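Long-range contacts in profilin (Schizosaccharomyces pombe, PDB 3D9Y), which binds monomeric actin in a 1:1 complex, tunes actin polymerization according to its own concentration and is essential for cytokinesis in fission yeast: residues A[17-23]-A[97-103]; A[75-79]-A[89-93]. Numbering follows the deposited sequence.

Contact 1 (A[17-23]-A[97-103])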
ATOM      1  N   ILE A  17       5.242   7.122  -8.019  1.00 15.76           N
ATOM      2  CA  ILE A  17       4.054   6.669  -7.321  1.00 16.35           C
ATOM      3  C   ILE A  17       3.058   7.800  -7.400  1.00 16.67           C
ATOM      4  O   ILE A  17       3.349   8.887  -6.930  1.00 16.32           O
ATOM      5  CB  ILE A  17       4.376   6.354  -5.860  1.00 15.74           C
ATOM      6  CG1 ILE A  17       5.239   5.087  -5.799  1.00 16.28           C
ATOM      7  CG2 ILE A  17       3.093   6.194  -5.030  1.00 16.18           C
ATOM      8  CD1 ILE A  17       5.922   4.847  -4.457  1.00 17.41           C
ATOM      9  N   ASP A  18       1.901   7.545  -8.002  1.00 17.09           N
ATOM     10  CA  ASP A  18       0.976   8.632  -8.355  1.00 17.61           C
ATOM     11  C   ASP A  18      -0.188   8.805  -7.371  1.00 18.11           C
ATOM     12  O   ASP A  18      -0.809   9.876  -7.330  1.00 18.67           O
ATOM     13  CB  ASP A  18       0.505   8.508  -9.816  1.00 17.84           C
ATOM     14  CG  ASP A  18      -0.329   7.272 -10.075  1.00 18.19           C
ATOM     15  OD1 ASP A  18      -0.288   6.341  -9.261  1.00 18.47           O
ATOM     16  OD2 ASP A  18      -1.035   7.233 -11.106  1.00 20.49           O
ATOM     17  N   ARG A  19      -0.461   7.781  -6.559  1.00 18.26           N
ATOM     18  CA  ARG A  19      -1.414   7.888  -5.443  1.00 18.17           C
ATOM     19  C   ARG A  19      -0.879   7.068  -4.277  1.00 18.20           C
ATOM     20  O   ARG A  19      -0.165   6.083  -4.486  1.00 17.36           O
ATOM     21  CB  ARG A  19      -2.822   7.389  -5.821  1.00 18.61           C
ATOM     22  CG  ARG A  19      -3.251   7.600  -7.271  1.00 19.38           C
ATOM     23  CD  ARG A  19      -4.717   7.218  -7.478  1.00 20.20           C
ATOM     24  NE  ARG A  19      -5.619   8.329  -7.178  1.00 22.48           N
ATOM     25  CZ  ARG A  19      -6.944   8.228  -7.055  1.00 23.35           C
ATOM     26  NH1 ARG A  19      -7.566   7.062  -7.207  1.00 24.02           N
ATOM     27  NH2 ARG A  19      -7.658   9.312  -6.781  1.00 24.49           N
ATOM     28  N   ALA A  20      -1.216   7.472  -3.055  1.00 17.68           N
ATOM     29  CA  ALA A  20      -0.732   6.759  -1.870  1.00 17.48           C
ATOM     30  C   ALA A  20      -1.576   7.009  -0.627  1.00 17.20           C
ATOM     31  O   ALA A  20      -2.313   8.006  -0.533  1.00 17.02           O
ATOM     32  CB  ALA A  20       0.733   7.102  -1.592  1.00 17.56           C
ATOM     33  N   ALA A  21      -1.458   6.082   0.321  1.00 16.97           N
ATOM     34  CA  ALA A  21      -2.110   6.188   1.608  1.00 17.01           C
ATOM     35  C   ALA A  21      -1.288   5.496   2.687  1.00 16.80           C
ATOM     36  O   ALA A  21      -0.446   4.638   2.397  1.00 16.44           O
ATOM     37  CB  ALA A  21      -3.515   5.607   1.538  1.00 16.96           C
ATOM     38  N   ILE A  22      -1.511   5.905   3.933  1.00 17.08           N
ATOM     39  CA  ILE A  22      -0.902   5.249   5.088  1.00 17.22           C
ATOM     40  C   ILE A  22      -2.024   4.936   6.068  1.00 17.26           C
ATOM     41  O   ILE A  22      -2.803   5.810   6.413  1.00 17.29           O
ATOM     42  CB  ILE A  22       0.169   6.120   5.761  1.00 17.43           C
ATOM     43  CG1 ILE A  22       1.272   6.447   4.741  1.00 17.52           C
ATOM     44  CG2 ILE A  22       0.729   5.411   7.008  1.00 17.36           C
ATOM     45  CD1 ILE A  22       2.297   7.444   5.206  1.00 17.85           C
ATOM     46  N   VAL A  23      -2.110   3.675   6.485  1.00 17.08           N
ATOM     47  CA  VAL A  23      -3.230   3.197   7.300  1.00 16.85           C
ATOM     48  C   VAL A  23      -2.725   2.385   8.494  1.00 16.25           C
ATOM     49  O   VAL A  23      -1.603   1.896   8.486  1.00 16.12           O
ATOM     50  CB  VAL A  23      -4.222   2.357   6.442  1.00 17.31           C
ATOM     51  CG1 VAL A  23      -4.705   3.155   5.237  1.00 17.80           C
ATOM     52  CG2 VAL A  23      -3.594   1.081   5.970  1.00 18.41           C
ATOM     53  N   ILE A  97       0.419   0.251   7.514  1.00 14.15           N
ATOM     54  CA  ILE A  97       0.542  -0.279   6.162  1.00 14.19           C
ATOM     55  C   ILE A  97       0.675   0.888   5.181  1.00 14.21           C
ATOM     56  O   ILE A  97      -0.175   1.772   5.152  1.00 14.09           O
ATOM     57  CB  ILE A  97      -0.692  -1.102   5.748  1.00 14.35           C
ATOM     58  CG1 ILE A  97      -0.949  -2.250   6.730  1.00 13.75           C
ATOM     59  CG2 ILE A  97      -0.526  -1.624   4.324  1.00 14.16           C
ATOM     60  CD1 ILE A  97      -2.385  -2.744   6.727  1.00 14.02           C
ATOM     61  N   LEU A  98       1.740   0.873   4.383  1.00 14.01           N
ATOM     62  CA  LEU A  98       1.915   1.837   3.302  1.00 13.99           C
ATOM     63  C   LEU A  98       1.223   1.279   2.054  1.00 14.14           C
ATOM     64  O   LEU A  98       1.372   0.102   1.750  1.00 13.63           O
ATOM     65  CB  LEU A  98       3.398   2.033   3.015  1.00 14.60           C
ATOM     66  CG  LEU A  98       4.296   2.429   4.190  1.00 15.39           C
ATOM     67  CD1 LEU A  98       5.706   2.678   3.703  1.00 16.92           C
ATOM     68  CD2 LEU A  98       3.762   3.640   4.903  1.00 17.58           C
ATOM     69  N   VAL A  99       0.445   2.117   1.385  1.00 13.89           N
ATOM     70  CA  VAL A  99      -0.241   1.760   0.151  1.00 13.76           C
ATOM     71  C   VAL A  99       0.210   2.711  -0.971  1.00 14.17           C
ATOM     72  O   VAL A  99      -0.058   3.914  -0.902  1.00 12.90           O
ATOM     73  CB  VAL A  99      -1.752   1.869   0.342  1.00 14.13           C
ATOM     74  CG1 VAL A  99      -2.493   1.482  -0.913  1.00 14.31           C
ATOM     75  CG2 VAL A  99      -2.207   0.997   1.517  1.00 14.58           C
ATOM     76  N   SER A 100       0.850   2.159  -2.003  1.00 13.70           N
ATOM     77  CA  SER A 100       1.363   2.934  -3.156  1.00 14.20           C
ATOM     78  C   SER A 100       0.785   2.453  -4.493  1.00 14.67           C
ATOM     79  O   SER A 100       0.919   1.292  -4.824  1.00 14.33           O
ATOM     80  CB  SER A 100       2.893   2.805  -3.215  1.00 14.01           C
ATOM     81  OG  SER A 100       3.520   3.512  -2.148  1.00 14.50           O
ATOM     82  N   HIS A 101       0.155   3.352  -5.247  1.00 14.62           N
ATOM     83  CA  HIS A 101      -0.285   3.083  -6.622  1.00 14.69           C
ATOM     84  C   HIS A 101       0.768   3.620  -7.596  1.00 14.75           C
ATOM     85  O   HIS A 101       1.301   4.714  -7.379  1.00 14.97           O
ATOM     86  CB  HIS A 101      -1.640   3.776  -6.876  1.00 14.93           C
ATOM     87  CG  HIS A 101      -2.229   3.504  -8.225  1.00 14.87           C
ATOM     88  ND1 HIS A 101      -3.256   2.602  -8.425  1.00 15.64           N
ATOM     89  CD2 HIS A 101      -1.958   4.037  -9.440  1.00 14.68           C
ATOM     90  CE1 HIS A 101      -3.581   2.586  -9.704  1.00 14.37           C
ATOM     91  NE2 HIS A 101      -2.806   3.444 -10.343  1.00 17.83           N
ATOM     92  N   TYR A 102       1.057   2.873  -8.660  1.00 14.05           N
ATOM     93  CA  TYR A 102       1.968   3.319  -9.715  1.00 14.88           C
ATOM     94  C   TYR A 102       1.342   3.221 -11.120  1.00 15.15           C
ATOM     95  O   TYR A 102       0.553   2.314 -11.390  1.00 15.77           O
ATOM     96  CB  TYR A 102       3.299   2.556  -9.641  1.00 15.40           C
ATOM     97  CG  TYR A 102       3.194   1.062  -9.896  1.00 14.80           C
ATOM     98  CD1 TYR A 102       3.389   0.550 -11.167  1.00 15.63           C
ATOM     99  CD2 TYR A 102       2.922   0.165  -8.862  1.00 16.39           C
ATOM    100  CE1 TYR A 102       3.298  -0.807 -11.427  1.00 16.36           C
ATOM    101  CE2 TYR A 102       2.838  -1.203  -9.114  1.00 15.88           C
ATOM    102  CZ  TYR A 102       3.032  -1.678 -10.402  1.00 16.43           C
ATOM    103  OH  TYR A 102       2.942  -3.020 -10.696  1.00 17.32           O
ATOM    104  N   PRO A 103       1.665   4.182 -12.009  1.00 15.50           N
ATOM    105  CA  PRO A 103       1.199   4.192 -13.397  1.00 15.78           C
ATOM    106  C   PRO A 103       2.020   3.308 -14.337  1.00 16.20           C
ATOM    107  O   PRO A 103       3.040   2.757 -13.934  1.00 15.94           O
ATOM    108  CB  PRO A 103       1.381   5.656 -13.793  1.00 15.71           C
ATOM    109  CG  PRO A 103       2.582   6.068 -13.045  1.00 15.64           C
ATOM    110  CD  PRO A 103       2.468   5.386 -11.713  1.00 15.46           C
TER

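Contact 2 (A[75-79]-A[89-93])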
ATOM      1  N   GLU A  75       2.626 -12.041   1.042  1.00 13.87           N
ATOM      2  CA  GLU A  75       3.341 -12.632   2.162  1.00 15.44           C
ATOM      3  C   GLU A  75       3.031 -11.772   3.407  1.00 15.48           C
ATOM      4  O   GLU A  75       2.237 -10.808   3.336  1.00 16.07           O
ATOM      5  CB  GLU A  75       4.863 -12.667   1.906  1.00 16.73           C
ATOM      6  CG  GLU A  75       5.312 -12.633   0.452  1.00 17.94           C
ATOM      7  CD  GLU A  75       6.764 -12.228   0.272  1.00 18.99           C
ATOM      8  OE1 GLU A  75       7.115 -11.048   0.529  1.00 22.70           O
ATOM      9  OE2 GLU A  75       7.568 -13.083  -0.150  1.00 24.19           O
ATOM     10  N   GLY A  76       3.668 -12.096   4.524  1.00 15.04           N
ATOM     11  CA  GLY A  76       3.352 -11.455   5.803  1.00 14.91           C
ATOM     12  C   GLY A  76       3.608  -9.967   5.881  1.00 14.46           C
ATOM     13  O   GLY A  76       3.066  -9.281   6.764  1.00 16.10           O
ATOM     14  N   ARG A  77       4.475  -9.460   5.017  1.00 13.78           N
ATOM     15  CA  ARG A  77       4.838  -8.044   5.027  1.00 13.52           C
ATOM     16  C   ARG A  77       4.462  -7.292   3.743  1.00 12.39           C
ATOM     17  O   ARG A  77       4.364  -6.068   3.746  1.00 11.52           O
ATOM     18  CB  ARG A  77       6.350  -7.916   5.255  1.00 14.25           C
ATOM     19  CG  ARG A  77       6.934  -6.650   4.676  1.00 14.85           C
ATOM     20  CD  ARG A  77       8.376  -6.460   4.970  1.00 16.37           C
ATOM     21  NE  ARG A  77       8.631  -5.046   5.208  1.00 18.19           N
ATOM     22  CZ  ARG A  77       8.622  -4.476   6.413  1.00 19.76           C
ATOM     23  NH1 ARG A  77       8.339  -5.176   7.510  1.00 20.91           N
ATOM     24  NH2 ARG A  77       8.879  -3.185   6.519  1.00 20.18           N
ATOM     25  N   SER A  78       4.239  -8.021   2.657  1.00 11.51           N
ATOM     26  CA  SER A  78       4.114  -7.418   1.329  1.00 11.28           C
ATOM     27  C   SER A  78       2.944  -8.039   0.559  1.00 11.18           C
ATOM     28  O   SER A  78       2.855  -9.267   0.462  1.00 10.80           O
ATOM     29  CB  SER A  78       5.419  -7.636   0.552  1.00 11.38           C
ATOM     30  OG  SER A  78       6.537  -7.100   1.236  1.00 10.77           O
ATOM     31  N   ILE A  79       2.039  -7.188   0.067  1.00 10.83           N
ATOM     32  CA  ILE A  79       0.907  -7.584  -0.797  1.00 10.92           C
ATOM     33  C   ILE A  79       0.917  -6.659  -2.009  1.00 10.98           C
ATOM     34  O   ILE A  79       0.772  -5.450  -1.860  1.00 11.19           O
ATOM     35  CB  ILE A  79      -0.432  -7.461  -0.064  1.00 11.63           C
ATOM     36  CG1 ILE A  79      -0.508  -8.499   1.060  1.00 10.72           C
ATOM     37  CG2 ILE A  79      -1.619  -7.645  -1.052  1.00 12.32           C
ATOM     38  CD1 ILE A  79      -1.670  -8.331   1.996  1.00 10.84           C
ATOM     39  N   ILE A  89       1.216  -1.439  -4.431  1.00 13.34           N
ATOM     40  CA  ILE A  89       2.210  -2.021  -3.517  1.00 13.48           C
ATOM     41  C   ILE A  89       1.797  -1.692  -2.086  1.00 13.83           C
ATOM     42  O   ILE A  89       1.712  -0.514  -1.719  1.00 14.24           O
ATOM     43  CB  ILE A  89       3.578  -1.375  -3.748  1.00 13.70           C
ATOM     44  CG1 ILE A  89       4.009  -1.495  -5.214  1.00 14.35           C
ATOM     45  CG2 ILE A  89       4.641  -1.936  -2.744  1.00 13.13           C
ATOM     46  CD1 ILE A  89       4.242  -2.908  -5.741  1.00 12.85           C
ATOM     47  N   CYS A  90       1.519  -2.722  -1.306  1.00 13.01           N
ATOM     48  CA  CYS A  90       1.124  -2.579   0.090  1.00 13.37           C
ATOM     49  C   CYS A  90       2.182  -3.231   0.985  1.00 12.97           C
ATOM     50  O   CYS A  90       2.502  -4.399   0.815  1.00 12.71           O
ATOM     51  CB  CYS A  90      -0.216  -3.242   0.331  1.00 13.98           C
ATOM     52  SG  CYS A  90      -1.542  -2.657  -0.733  1.00 16.57           S
ATOM     53  N   VAL A  91       2.686  -2.479   1.959  1.00 12.80           N
ATOM     54  CA  VAL A  91       3.774  -2.962   2.797  1.00 13.28           C
ATOM     55  C   VAL A  91       3.483  -2.622   4.255  1.00 13.44           C
ATOM     56  O   VAL A  91       3.243  -1.460   4.604  1.00 13.38           O
ATOM     57  CB  VAL A  91       5.120  -2.381   2.371  1.00 13.54           C
ATOM     58  CG1 VAL A  91       6.253  -3.023   3.165  1.00 13.45           C
ATOM     59  CG2 VAL A  91       5.345  -2.608   0.877  1.00 13.39           C
ATOM     60  N   ALA A  92       3.507  -3.646   5.102  1.00 13.80           N
ATOM     61  CA  ALA A  92       3.205  -3.475   6.524  1.00 13.86           C
ATOM     62  C   ALA A  92       4.457  -3.166   7.348  1.00 14.30           C
ATOM     63  O   ALA A  92       5.519  -3.766   7.151  1.00 14.47           O
ATOM     64  CB  ALA A  92       2.509  -4.728   7.053  1.00 14.32           C
ATOM     65  N   THR A  93       4.324  -2.216   8.268  1.00 14.30           N
ATOM     66  CA  THR A  93       5.362  -1.916   9.262  1.00 14.43           C
ATOM     67  C   THR A  93       4.880  -2.467  10.606  1.00 14.57           C
ATOM     68  O   THR A  93       3.954  -3.281  10.644  1.00 14.94           O
ATOM     69  CB  THR A  93       5.662  -0.392   9.341  1.00 14.56           C
ATOM     70  OG1 THR A  93       4.537   0.320   9.877  1.00 15.18           O
ATOM     71  CG2 THR A  93       6.000   0.164   7.978  1.00 15.15           C
TER

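Contact 1 (A[17-23]-A[97-103])
In the central antiparallel sheet of the profilin fold, strand 19-23 of the N-terminal part runs beside strand 97-102 of the C-terminal part, their axes 4.8 Å apart at closest approach and 172° from one another in direction. Main-chain hydrogen bonds fix the register. Ala21 N gives to Val99 O and Val99 N to Ala21 O, both at 2.9 Å; Val23 N reaches Ile97 O at 3.0 Å and Ile97 N reaches Val23 O at 2.8 Å. At the Arg19-His101 pair, His101 N donates to Arg19 O (2.9 Å), whereas the return acceptor, His101 O, is taken by Asp18 N (3.0 Å). At the non-hydrogen-bonded pairs, CA-H...O contacts supplement these bonds, Ala20 CA lying 3.1 Å from Val99 O. Apolar packing occupies both faces. Val23 CG2 meets Ile97 CB at 3.6 Å on the face shared with Ala21, Val99, Arg19 and His101, where Leu39 covers Ala21 and Val23. On the other face, with Ala20 and Ser100, Ile22 CG1 lies 3.8 Å from Leu98 CD2; helix 3-12 covers it partly, with Leu11 on Ala20 and Tyr6 on Ile22. Ser100 OG hydrogen-bonds to Thr115 of helix 108-125 and lies 3.6 Å from Ile17 CD1.

Contact 2 (A[75-79]-A[89-93])
The open end of an antiparallel beta hairpin, strands 78-83 and 86-92 of the profilin sheet, is closed by three main-chain hydrogen bonds. Ile79 and Cys90 form a hydrogen-bonded pair satisfied in both directions, Ile79 N to Cys90 O and Cys90 N to Ile79 O, each 2.9 Å; the first is nearly straight, at 174°. Two residues outward, past the non-hydrogen-bonded pair Ser78-Val91, Arg77 O accepts from Ala92 N at 2.9 Å, and the same carbonyl lies 3.3 Å from Val91 CA in a CA-H...O contact. Within 75-79, Glu75 N donates to Ser78 O (2.8 Å), so this carbonyl is satisfied on the side turned from 89-93. Val91 O faces the next strand, where Leu98 N is its probable donor. Among the side chains, Ser78 OG is hydrogen-bonded to Glu116 of helix 108-125, on the face that Ser78 shares with Val91. Ile79 CB and Cys90 CB, 4.2 Å apart, lie on the other face, where Phe51 of helix 41-52 touches both residues. The Arg77 guanidinium has weak, long ion pairs with Glu116 and Asp120; one of its faces lies over Ala92 O, which is 3.2 Å from Arg77 NH1 at an angle too poor for a hydrogen bond.

Both contacts are largely buried and belong to one sheet: strands 96-102 and 86-92 are neighbours, joined directly by Ser100 O to Ile89 N and Leu98 N to Val91 O, each 2.8 Å and probably hydrogen-bonded. Contact 2 pairs the arms of a local hairpin, nested within the chain loop that contact 1 closes between segments 74 residues apart. Contact 1 is longer, burying 625 Å² against 327 Å². Each has a polar end: Asp18, Arg19 and His101 in contact 1, Arg77 in contact 2, beside the exposed Glu75 and Gly76, which do not touch 89-93. Helix 108-125 packs on both, Ile114 and Thr115 among its residues at contact 1, Glu116 and Ala119 among those at contact 2.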